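PDB 3QFW: ribulose-1,5-bisphosphate carboxylase/oxygenase large subunit from Rhodopseudomonas palustris, which probably binds magnesium at a barrel active site akin to that of the carbon-fixing enzyme RuBisCO, though its own reaction is not firmly established. Local coordinates for residues A25-A29 and A66-G70; Q154-V160 and L353-S358; F177-A181 and Q215-I219; L249-P255 and G277-F283. All coordinates share one frame; numbering follows the deposited sequence.

Contact 1. Residues A25-A29 and A66-G70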
loop_
_atom_site.group_PDB
_atom_site.type_symbol
_atom_site.label_atom_id
_atom_site.label_comp_id
_atom_site.label_asym_id
_atom_site.label_seq_id
_atom_site.Cartn_x
_atom_site.Cartn_y
_atom_site.Cartn_z
ATOM N N ALA B 25 -1.155 -22.571 -11.412
ATOM C CA ALA B 25 -0.583 -21.592 -12.325
ATOM C C ALA B 25 -1.644 -20.997 -13.245
ATOM O O ALA B 25 -1.655 -19.791 -13.486
ATOM C CB ALA B 25 0.569 -22.190 -13.124
ATOM N N LEU B 26 -2.551 -21.835 -13.746
ATOM C CA LEU B 26 -3.604 -21.353 -14.624
ATOM C C LEU B 26 -4.526 -20.406 -13.867
ATOM O O LEU B 26 -4.903 -19.345 -14.369
ATOM C CB LEU B 26 -4.426 -22.523 -15.173
ATOM C CG LEU B 26 -5.227 -22.211 -16.435
ATOM C CD1 LEU B 26 -4.295 -22.036 -17.618
ATOM C CD2 LEU B 26 -6.242 -23.311 -16.713
ATOM N N ALA B 27 -4.893 -20.805 -12.654
ATOM C CA ALA B 27 -5.759 -19.991 -11.814
ATOM C C ALA B 27 -5.135 -18.619 -11.555
ATOM O O ALA B 27 -5.837 -17.597 -11.511
ATOM C CB ALA B 27 -6.055 -20.715 -10.500
ATOM N N LEU B 28 -3.817 -18.611 -11.372
ATOM C CA LEU B 28 -3.063 -17.373 -11.217
ATOM C C LEU B 28 -3.172 -16.506 -12.471
ATOM O O LEU B 28 -3.406 -15.296 -12.381
ATOM C CB LEU B 28 -1.599 -17.678 -10.903
ATOM C CG LEU B 28 -0.603 -16.538 -11.135
ATOM C CD1 LEU B 28 -0.940 -15.332 -10.271
ATOM C CD2 LEU B 28 0.823 -17.005 -10.879
ATOM N N ALA B 29 -3.008 -17.122 -13.638
ATOM C CA ALA B 29 -3.127 -16.385 -14.895
ATOM C C ALA B 29 -4.478 -15.682 -14.996
ATOM O O ALA B 29 -4.553 -14.520 -15.407
ATOM C CB ALA B 29 -2.909 -17.308 -16.092
ATOM N N ALA B 66 8.585 -21.448 -9.767
ATOM C CA ALA B 66 8.575 -20.146 -10.401
ATOM C C ALA B 66 7.636 -20.228 -11.591
ATOM O O ALA B 66 7.717 -21.156 -12.400
ATOM C CB ALA B 66 9.973 -19.751 -10.846
ATOM N N VAL B 67 6.735 -19.264 -11.690
ATOM C CA VAL B 67 5.755 -19.264 -12.763
ATOM C C VAL B 67 5.796 -17.943 -13.509
ATOM O O VAL B 67 5.613 -16.879 -12.922
ATOM C CB VAL B 67 4.337 -19.547 -12.228
ATOM C CG1 VAL B 67 3.297 -19.451 -13.347
ATOM C CG2 VAL B 67 4.301 -20.918 -11.554
ATOM N N ARG B 68 6.075 -18.028 -14.805
ATOM C CA ARG B 68 6.084 -16.863 -15.676
ATOM C C ARG B 68 4.722 -16.698 -16.330
ATOM O O ARG B 68 4.224 -17.610 -17.003
ATOM C CB ARG B 68 7.175 -16.996 -16.740
ATOM C CG ARG B 68 8.571 -16.713 -16.214
ATOM C CD ARG B 68 9.659 -17.077 -17.229
ATOM N NE ARG B 68 9.605 -16.266 -18.444
ATOM C CZ ARG B 68 10.267 -15.125 -18.622
ATOM N NH1 ARG B 68 11.020 -14.634 -17.650
ATOM N NH2 ARG B 68 10.160 -14.463 -19.767
ATOM N N ILE B 69 4.120 -15.533 -16.127
ATOM C CA ILE B 69 2.819 -15.236 -16.706
ATOM C C ILE B 69 2.924 -14.066 -17.654
ATOM O O ILE B 69 3.472 -13.020 -17.306
ATOM C CB ILE B 69 1.786 -14.884 -15.623
ATOM C CG1 ILE B 69 1.645 -16.041 -14.634
ATOM C CG2 ILE B 69 0.425 -14.553 -16.259
ATOM C CD1 ILE B 69 1.109 -17.301 -15.266
ATOM N N GLY B 70 2.403 -14.249 -18.860
ATOM C CA GLY B 70 2.363 -13.189 -19.845
ATOM C C GLY B 70 1.052 -12.453 -19.700
ATOM O O GLY B 70 -0.017 -13.028 -19.921
#
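Helix 25-29 lies over strand 66-70 at an axis distance of 9.4 Å, the two running in roughly the same direction at 34°, with Ala25 beside Val67 and Ala29 beside Ile69. The contact is purely apolar. Alternate strand residues, Val67 and Ile69, aim their side chains at the helix, and small alanines let it settle close above them. Ala25 CB meets Val67 CG1 at 3.9 Å. Ile69 has CG1 beside its backbone N (chi1 -59°), and the next torsion (chi2) swings CD1 toward the helix, where it lies 4.1 Å from both Ala29 CB and Ala25 O. Leu28 crosses this branch at a slant, its CD2 4.0 Å from Ile69 CG1, and also reaches Val67 CG1. Cutting Ile69 back to an alanine here would probably open a gap beneath Ala29 and leave Leu28 CD2 only Val67 to rest on in this strand segment. Strand 64-71 runs antiparallel between strands 8-15 and 53-59 in the sheet of the N-terminal domain, which is ferredoxin-like as in RuBisCO. Leu28 also rests on Tyr12 and Ile14 of the first strand, while Val54 of the second touches both Ala29 and Ile69.

Contact 2. Residues Q154-V160 and L353-S358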
loop_
_atom_site.group_PDB
_atom_site.type_symbol
_atom_site.label_atom_id
_atom_site.label_comp_id
_atom_site.label_asym_id
_atom_site.label_seq_id
_atom_site.Cartn_x
_atom_site.Cartn_y
_atom_site.Cartn_z
ATOM N N GLN B 154 25.208 18.816 13.809
ATOM C CA GLN B 154 26.334 17.996 14.226
ATOM C C GLN B 154 26.655 16.932 13.177
ATOM O O GLN B 154 27.811 16.699 12.864
ATOM C CB GLN B 154 26.084 17.382 15.601
ATOM C CG GLN B 154 25.940 18.428 16.697
ATOM C CD GLN B 154 25.258 17.895 17.945
ATOM O OE1 GLN B 154 25.830 17.104 18.695
ATOM N NE2 GLN B 154 24.024 18.332 18.173
ATOM N N LEU B 155 25.628 16.303 12.611
ATOM C CA LEU B 155 25.853 15.301 11.573
ATOM C C LEU B 155 26.519 15.917 10.338
ATOM O O LEU B 155 27.521 15.404 9.833
ATOM C CB LEU B 155 24.531 14.616 11.199
ATOM C CG LEU B 155 23.897 13.861 12.369
ATOM C CD1 LEU B 155 22.431 13.499 12.073
ATOM C CD2 LEU B 155 24.716 12.627 12.716
ATOM N N ALA B 156 25.962 17.026 9.863
ATOM C CA ALA B 156 26.467 17.682 8.659
ATOM C C ALA B 156 27.896 18.184 8.874
ATOM O O ALA B 156 28.727 18.148 7.964
ATOM C CB ALA B 156 25.538 18.824 8.253
ATOM N N LEU B 157 28.183 18.624 10.092
ATOM C CA LEU B 157 29.537 19.039 10.447
ATOM C C LEU B 157 30.533 17.896 10.265
ATOM O O LEU B 157 31.697 18.130 9.962
ATOM C CB LEU B 157 29.590 19.576 11.883
ATOM C CG LEU B 157 29.470 21.097 12.041
ATOM C CD1 LEU B 157 29.672 21.509 13.496
ATOM C CD2 LEU B 157 30.487 21.801 11.149
ATOM N N GLY B 158 30.059 16.664 10.434
ATOM C CA GLY B 158 30.897 15.484 10.312
ATOM C C GLY B 158 31.136 15.010 8.892
ATOM O O GLY B 158 31.922 14.090 8.659
ATOM N N GLY B 159 30.469 15.640 7.933
ATOM C CA GLY B 159 30.685 15.321 6.530
ATOM C C GLY B 159 29.739 14.277 5.943
ATOM O O GLY B 159 29.945 13.790 4.831
ATOM N N VAL B 160 28.700 13.931 6.689
ATOM C CA VAL B 160 27.670 13.009 6.197
ATOM C C VAL B 160 27.036 13.573 4.926
ATOM O O VAL B 160 26.675 14.747 4.882
ATOM C CB VAL B 160 26.584 12.794 7.263
ATOM C CG1 VAL B 160 25.472 11.869 6.746
ATOM C CG2 VAL B 160 27.200 12.231 8.527
ATOM N N LEU B 353 29.153 13.568 18.761
ATOM C CA LEU B 353 28.405 13.202 17.563
ATOM C C LEU B 353 29.170 13.561 16.293
ATOM O O LEU B 353 29.340 12.727 15.402
ATOM C CB LEU B 353 27.036 13.886 17.551
ATOM C CG LEU B 353 26.110 13.539 16.380
ATOM C CD1 LEU B 353 25.783 12.048 16.366
ATOM C CD2 LEU B 353 24.827 14.354 16.436
ATOM N N THR B 354 29.615 14.810 16.211
ATOM C CA THR B 354 30.377 15.262 15.054
ATOM C C THR B 354 31.666 14.464 14.924
ATOM O O THR B 354 32.051 14.070 13.824
ATOM C CB THR B 354 30.683 16.771 15.118
ATOM O OG1 THR B 354 29.454 17.508 15.147
ATOM C CG2 THR B 354 31.495 17.208 13.908
ATOM N N GLU B 355 32.331 14.220 16.051
ATOM C CA GLU B 355 33.555 13.430 16.055
ATOM C C GLU B 355 33.327 12.010 15.543
ATOM O O GLU B 355 34.059 11.530 14.668
ATOM C CB GLU B 355 34.173 13.392 17.459
ATOM C CG GLU B 355 35.363 12.452 17.583
ATOM C CD GLU B 355 35.851 12.329 19.014
ATOM O OE1 GLU B 355 35.221 12.936 19.906
ATOM O OE2 GLU B 355 36.863 11.631 19.247
ATOM N N GLN B 356 32.310 11.344 16.086
ATOM C CA GLN B 356 32.007 9.968 15.710
ATOM C C GLN B 356 31.490 9.871 14.278
ATOM O O GLN B 356 31.725 8.873 13.599
ATOM C CB GLN B 356 31.012 9.336 16.690
ATOM C CG GLN B 356 31.523 9.237 18.122
ATOM C CD GLN B 356 32.872 8.539 18.227
ATOM O OE1 GLN B 356 33.272 7.790 17.335
ATOM N NE2 GLN B 356 33.579 8.782 19.325
ATOM N N ALA B 357 30.787 10.906 13.827
ATOM C CA ALA B 357 30.298 10.974 12.449
ATOM C C ALA B 357 31.459 11.129 11.475
ATOM O O ALA B 357 31.487 10.517 10.406
ATOM C CB ALA B 357 29.356 12.132 12.288
ATOM N N SER B 358 32.410 11.976 11.841
ATOM C CA SER B 358 33.592 12.168 11.018
ATOM C C SER B 358 34.336 10.849 10.897
ATOM O O SER B 358 34.822 10.496 9.829
ATOM C CB SER B 358 34.508 13.235 11.627
ATOM O OG SER B 358 33.856 14.493 11.690
#
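Gln154 and Leu353 cross at about a right angle, with Leu353 CD2 pressed against Gln154 CB at 3.4 Å. Leu353 carries CG anti to the backbone N (chi1 -177°), which brings its branch to the first helix, where the two methyls part: CD2 to the glutamine and CD1 to Leu155 CD2, 3.8 Å away. Leu155 starts out pointing away from the second helix and only its branched end comes back to it. The glutamine's aliphatic part passes across the leucine, with OE1 near Leu353 CB, while NE2 is taken up by Ser150 O one turn earlier. Thr354 suits its place because it has both a polar and an apolar branch. OG1, beside its own backbone N (chi1 -61°), donates to Gln154 O at 2.9 Å, coming from the side of the carbonyl with a C=O...donor angle of 106°; CG2 turns instead to Leu157 CB at 3.7 Å. These are the first and last helices of a TIM barrel, those that follow strands 133-138 and 339-341, so their packing closes the ring. Helix 145-157 ends here in a Schellman motif, in which Gly159 takes positive phi, and the neighbouring Gly158 allows the close approach: a methyl on it would lie 2.7 Å from Ala357 CB. Ser358 OG sits over Gly158 CA and bonds back to Thr354 O at 2.8 Å, which Ser358 N reaches from the opposite face. Gly158 O meanwhile receives a CA-H...O contact from Ser358, and Val160 CG2 lies beside Ala357 CB.

Contact 3. Residues F177-A181 and Q215-I219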
loop_
_atom_site.group_PDB
_atom_site.type_symbol
_atom_site.label_atom_id
_atom_site.label_comp_id
_atom_site.label_asym_id
_atom_site.label_seq_id
_atom_site.Cartn_x
_atom_site.Cartn_y
_atom_site.Cartn_z
ATOM N N PHE B 177 5.705 19.838 9.882
ATOM C CA PHE B 177 6.575 19.788 8.711
ATOM C C PHE B 177 7.225 21.128 8.401
ATOM O O PHE B 177 8.437 21.192 8.187
ATOM C CB PHE B 177 5.840 19.284 7.464
ATOM C CG PHE B 177 6.745 19.135 6.275
ATOM C CD1 PHE B 177 7.439 17.954 6.065
ATOM C CD2 PHE B 177 6.950 20.195 5.404
ATOM C CE1 PHE B 177 8.314 17.820 4.982
ATOM C CE2 PHE B 177 7.817 20.068 4.325
ATOM C CZ PHE B 177 8.494 18.878 4.113
ATOM N N ALA B 178 6.426 22.190 8.352
ATOM C CA ALA B 178 6.964 23.497 7.964
ATOM C C ALA B 178 8.074 23.953 8.912
ATOM O O ALA B 178 9.181 24.275 8.479
ATOM C CB ALA B 178 5.857 24.533 7.881
ATOM N N GLU B 179 7.774 23.958 10.207
ATOM C CA GLU B 179 8.744 24.343 11.223
ATOM C C GLU B 179 10.002 23.471 11.210
ATOM O O GLU B 179 11.116 23.978 11.339
ATOM C CB GLU B 179 8.106 24.312 12.615
ATOM C CG GLU B 179 7.180 25.486 12.907
ATOM C CD GLU B 179 5.773 25.295 12.367
ATOM O OE1 GLU B 179 5.542 24.347 11.582
ATOM O OE2 GLU B 179 4.886 26.094 12.740
ATOM N N ARG B 180 9.826 22.160 11.058
ATOM C CA ARG B 180 10.966 21.232 11.046
ATOM C C ARG B 180 11.885 21.438 9.839
ATOM O O ARG B 180 13.121 21.463 9.971
ATOM C CB ARG B 180 10.477 19.780 11.082
ATOM C CG ARG B 180 11.574 18.747 10.921
ATOM C CD ARG B 180 11.059 17.327 11.129
ATOM N NE ARG B 180 10.379 16.764 9.961
ATOM C CZ ARG B 180 9.060 16.647 9.843
ATOM N NH1 ARG B 180 8.266 17.076 10.818
ATOM N NH2 ARG B 180 8.529 16.109 8.751
ATOM N N ALA B 181 11.288 21.566 8.661
ATOM C CA ALA B 181 12.069 21.741 7.442
ATOM C C ALA B 181 12.903 23.012 7.538
ATOM O O ALA B 181 14.060 23.047 7.114
ATOM C CB ALA B 181 11.158 21.781 6.226
ATOM N N GLN B 215 3.844 20.329 1.183
ATOM C CA GLN B 215 5.112 20.082 1.853
ATOM C C GLN B 215 6.296 20.207 0.894
ATOM O O GLN B 215 7.378 20.651 1.287
ATOM C CB GLN B 215 5.090 18.734 2.572
ATOM C CG GLN B 215 4.251 18.786 3.849
ATOM C CD GLN B 215 3.787 17.429 4.331
ATOM O OE1 GLN B 215 4.450 16.413 4.122
ATOM N NE2 GLN B 215 2.625 17.409 4.980
ATOM N N LEU B 216 6.082 19.826 -0.362
ATOM C CA LEU B 216 7.098 20.013 -1.394
ATOM C C LEU B 216 7.306 21.504 -1.621
ATOM O O LEU B 216 8.426 21.957 -1.873
ATOM C CB LEU B 216 6.667 19.346 -2.701
ATOM C CG LEU B 216 7.677 19.478 -3.848
ATOM C CD1 LEU B 216 8.962 18.782 -3.471
ATOM C CD2 LEU B 216 7.111 18.911 -5.133
ATOM N N GLY B 217 6.218 22.265 -1.535
ATOM C CA GLY B 217 6.293 23.713 -1.624
ATOM C C GLY B 217 7.246 24.301 -0.600
ATOM O O GLY B 217 8.070 25.158 -0.925
ATOM N N VAL B 218 7.132 23.844 0.644
ATOM C CA VAL B 218 8.014 24.296 1.713
ATOM C C VAL B 218 9.468 23.925 1.413
ATOM O O VAL B 218 10.370 24.748 1.554
ATOM C CB VAL B 218 7.601 23.703 3.079
ATOM C CG1 VAL B 218 8.629 24.054 4.155
ATOM C CG2 VAL B 218 6.198 24.178 3.474
ATOM N N ILE B 219 9.683 22.683 0.990
ATOM C CA ILE B 219 11.020 22.208 0.656
ATOM C C ILE B 219 11.689 23.143 -0.344
ATOM O O ILE B 219 12.798 23.613 -0.126
ATOM C CB ILE B 219 10.973 20.784 0.069
ATOM C CG1 ILE B 219 10.535 19.806 1.151
ATOM C CG2 ILE B 219 12.335 20.386 -0.499
ATOM C CD1 ILE B 219 11.129 20.146 2.482
#
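Phe177 lays its ring against Gln215, whose CG sits over one face, 3.6 Å from the centroid and 22° off the normal, in a CH-pi contact. The extended glutamine continues over the same ring, its amide plane turned 26° from it. At the rim Phe177 CE2 comes within 3.1 Å of Gln215 O, which is already bonded to Ile219 N. Val218 CB and Ile219 CG1 lie at the ring edge, and Ile219 CD1 approaches Phe177 CZ to 3.3 Å, a tight fit. With CG anti to the backbone N (chi1 -176°), the flat ring spans the gap between the helices, offering both a face and an edge. One turn on from Phe177, Ala181 CB meets Val218 CG1 at 4.0 Å; Ala178 lies beside Val218 where the backbones are nearest, and both positions take a small residue. Farther out, Gln215 OE1 accepts from Ser206 N, which would hold the amide above the ring, and Asp171 OD1 takes the Phe177 amide at the start of its helix. The two segments, their axes 9.9 Å apart and running much the same way, belong to neighbouring helices outside the barrel, following strands 162-165 and 200-202; Ile219 also packs on Pro203 and Ile224 in adjoining loops.

Contact 4. Residues L249-P255 and G277-F283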
loop_
_atom_site.group_PDB
_atom_site.type_symbol
_atom_site.label_atom_id
_atom_site.label_comp_id
_atom_site.label_asym_id
_atom_site.label_seq_id
_atom_site.Cartn_x
_atom_site.Cartn_y
_atom_site.Cartn_z
ATOM N N LEU B 249 15.337 17.888 -7.039
ATOM C CA LEU B 249 15.537 17.410 -5.680
ATOM C C LEU B 249 15.973 15.956 -5.735
ATOM O O LEU B 249 15.550 15.217 -6.618
ATOM C CB LEU B 249 14.223 17.493 -4.896
ATOM C CG LEU B 249 13.633 18.872 -4.609
ATOM C CD1 LEU B 249 12.359 18.742 -3.783
ATOM C CD2 LEU B 249 14.648 19.734 -3.890
ATOM N N VAL B 250 16.806 15.530 -4.796
ATOM C CA VAL B 250 17.088 14.106 -4.689
ATOM C C VAL B 250 15.870 13.445 -4.031
ATOM O O VAL B 250 15.465 13.825 -2.925
ATOM C CB VAL B 250 18.366 13.825 -3.885
ATOM C CG1 VAL B 250 18.600 12.330 -3.769
ATOM C CG2 VAL B 250 19.586 14.508 -4.549
ATOM N N VAL B 251 15.275 12.474 -4.716
ATOM C CA VAL B 251 14.104 11.782 -4.162
ATOM C C VAL B 251 14.525 10.470 -3.523
ATOM O O VAL B 251 14.952 9.541 -4.214
ATOM C CB VAL B 251 13.049 11.501 -5.226
ATOM C CG1 VAL B 251 11.872 10.670 -4.617
ATOM C CG2 VAL B 251 12.548 12.809 -5.819
ATOM N N VAL B 252 14.409 10.400 -2.204
ATOM C CA VAL B 252 14.831 9.221 -1.458
ATOM C C VAL B 252 13.584 8.422 -1.092
ATOM O O VAL B 252 12.686 8.940 -0.427
ATOM C CB VAL B 252 15.555 9.605 -0.157
ATOM C CG1 VAL B 252 16.068 8.360 0.553
ATOM C CG2 VAL B 252 16.706 10.597 -0.428
ATOM N N ALA B 253 13.528 7.166 -1.511
ATOM C CA ALA B 253 12.381 6.332 -1.180
ATOM C C ALA B 253 12.625 5.546 0.108
ATOM O O ALA B 253 13.750 5.121 0.381
ATOM C CB ALA B 253 12.047 5.399 -2.334
ATOM N N HIS B 254 11.566 5.390 0.903
ATOM C CA HIS B 254 11.587 4.604 2.134
ATOM C C HIS B 254 10.616 3.423 2.007
ATOM O O HIS B 254 9.562 3.543 1.377
ATOM C CB HIS B 254 11.163 5.468 3.326
ATOM C CG HIS B 254 11.335 4.790 4.651
ATOM N ND1 HIS B 254 10.346 4.023 5.230
ATOM C CD2 HIS B 254 12.389 4.752 5.504
ATOM C CE1 HIS B 254 10.780 3.544 6.382
ATOM N NE2 HIS B 254 12.017 3.977 6.576
ATOM N N PRO B 255 10.955 2.283 2.623
ATOM C CA PRO B 255 10.157 1.078 2.374
ATOM C C PRO B 255 8.971 0.851 3.333
ATOM O O PRO B 255 8.443 -0.257 3.357
ATOM C CB PRO B 255 11.186 -0.042 2.551
ATOM C CG PRO B 255 12.089 0.484 3.630
ATOM C CD PRO B 255 12.220 1.972 3.327
ATOM N N GLY B 277 10.781 6.636 -9.997
ATOM C CA GLY B 277 11.544 7.867 -9.841
ATOM C C GLY B 277 12.442 8.023 -8.627
ATOM O O GLY B 277 12.963 9.112 -8.384
ATOM N N ALA B 278 12.627 6.963 -7.849
ATOM C CA ALA B 278 13.455 7.074 -6.662
ATOM C C ALA B 278 14.938 7.235 -7.064
ATOM O O ALA B 278 15.450 6.470 -7.872
ATOM C CB ALA B 278 13.273 5.864 -5.773
ATOM N N ASP B 279 15.617 8.231 -6.503
ATOM C CA ASP B 279 17.047 8.409 -6.768
ATOM C C ASP B 279 17.890 7.621 -5.783
ATOM O O ASP B 279 19.012 7.195 -6.107
ATOM C CB ASP B 279 17.436 9.878 -6.725
ATOM C CG ASP B 279 16.658 10.704 -7.721
ATOM O OD1 ASP B 279 16.841 10.490 -8.937
ATOM O OD2 ASP B 279 15.876 11.566 -7.282
ATOM N N ALA B 280 17.359 7.434 -4.580
ATOM C CA ALA B 280 17.973 6.526 -3.623
ATOM C C ALA B 280 16.874 5.678 -3.016
ATOM O O ALA B 280 15.711 6.082 -2.976
ATOM C CB ALA B 280 18.734 7.279 -2.538
ATOM N N THR B 281 17.231 4.491 -2.554
ATOM C CA THR B 281 16.214 3.615 -2.008
ATOM C C THR B 281 16.708 2.921 -0.737
ATOM O O THR B 281 17.721 2.202 -0.744
ATOM C CB THR B 281 15.669 2.634 -3.084
ATOM O OG1 THR B 281 14.603 1.866 -2.531
ATOM C CG2 THR B 281 16.767 1.687 -3.605
ATOM N N VAL B 282 15.995 3.185 0.359
ATOM C CA VAL B 282 16.354 2.676 1.675
ATOM C C VAL B 282 15.811 1.256 1.853
ATOM O O VAL B 282 14.705 0.954 1.432
ATOM C CB VAL B 282 15.790 3.594 2.790
ATOM C CG1 VAL B 282 16.093 3.036 4.180
ATOM C CG2 VAL B 282 16.318 5.017 2.634
ATOM N N PHE B 283 16.608 0.387 2.465
ATOM C CA PHE B 283 16.199 -0.989 2.747
ATOM C C PHE B 283 17.032 -1.526 3.900
ATOM O O PHE B 283 18.187 -1.104 4.100
ATOM C CB PHE B 283 16.375 -1.888 1.518
ATOM C CG PHE B 283 17.813 -2.028 1.059
ATOM C CD1 PHE B 283 18.549 -3.161 1.369
ATOM C CD2 PHE B 283 18.404 -1.035 0.303
ATOM C CE1 PHE B 283 19.866 -3.297 0.930
ATOM C CE2 PHE B 283 19.728 -1.156 -0.138
ATOM C CZ PHE B 283 20.453 -2.287 0.183
#
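Strands 250-253 and 280-283 are parallel neighbours in the barrel wall, paired in register, Val252 with Ala280 and Ala253 with Thr281, and joined by helix 265-276. Ala253 N donates to Ala280 O (2.8 Å), and Ala253 O takes Val282 N at 3.0 Å. Where the second strand begins, Val251 O accepts two amides, Asp279 N at 2.7 Å and Ala280 N at 3.2 Å. Asp279 adds a side-chain rung. With CG beside its own backbone N (chi1 -58°), it offers the anti lone pair of OD2 to Val251 N at 2.8 Å and 166°, while OD1 receives Val117 N and Gly118 N. An alanine in its place would probably leave the amides of Val251, Val117 and Gly118 without the carboxylate oxygens that accept from them. Branched and small residues share the faces: Val252 CG1 meets Val282 CG2 at 3.9 Å on the side of Ala280, whereas Ala253 and Thr281 turn to Phe273 of the helix, with Ala253 CB 3.7 Å from Ala278 CB. Past the strand, His254 stacks on His167 and packs on Asn90 of the second subunit. This is the beta-alpha-beta crossover of a TIM barrel, whose active site, as in RuBisCO, probably lies at the carboxyl ends of the strands.

Overall arrangement
From the N terminus, contact 1 closes first, joining helix and sheet of the ferredoxin-like domain across 36 intervening residues, and it is complete before any other opens. Its centre lies about 51 Å from that of contact 2 and about 45 Å from that of contact 3, both beyond the chain's centre. Contact 2 opens next and closes last, its 192-residue loop bringing the final barrel helix back to the first. Nested within it and in series are contact 3, between successive outer helices, and contact 4, between adjacent strands; no loops cross. Contacts 3 and 4 touch where Leu216 CD1 and Leu249 CD1 lie 3.4 Å apart, linking the helical shell to the barrel wall.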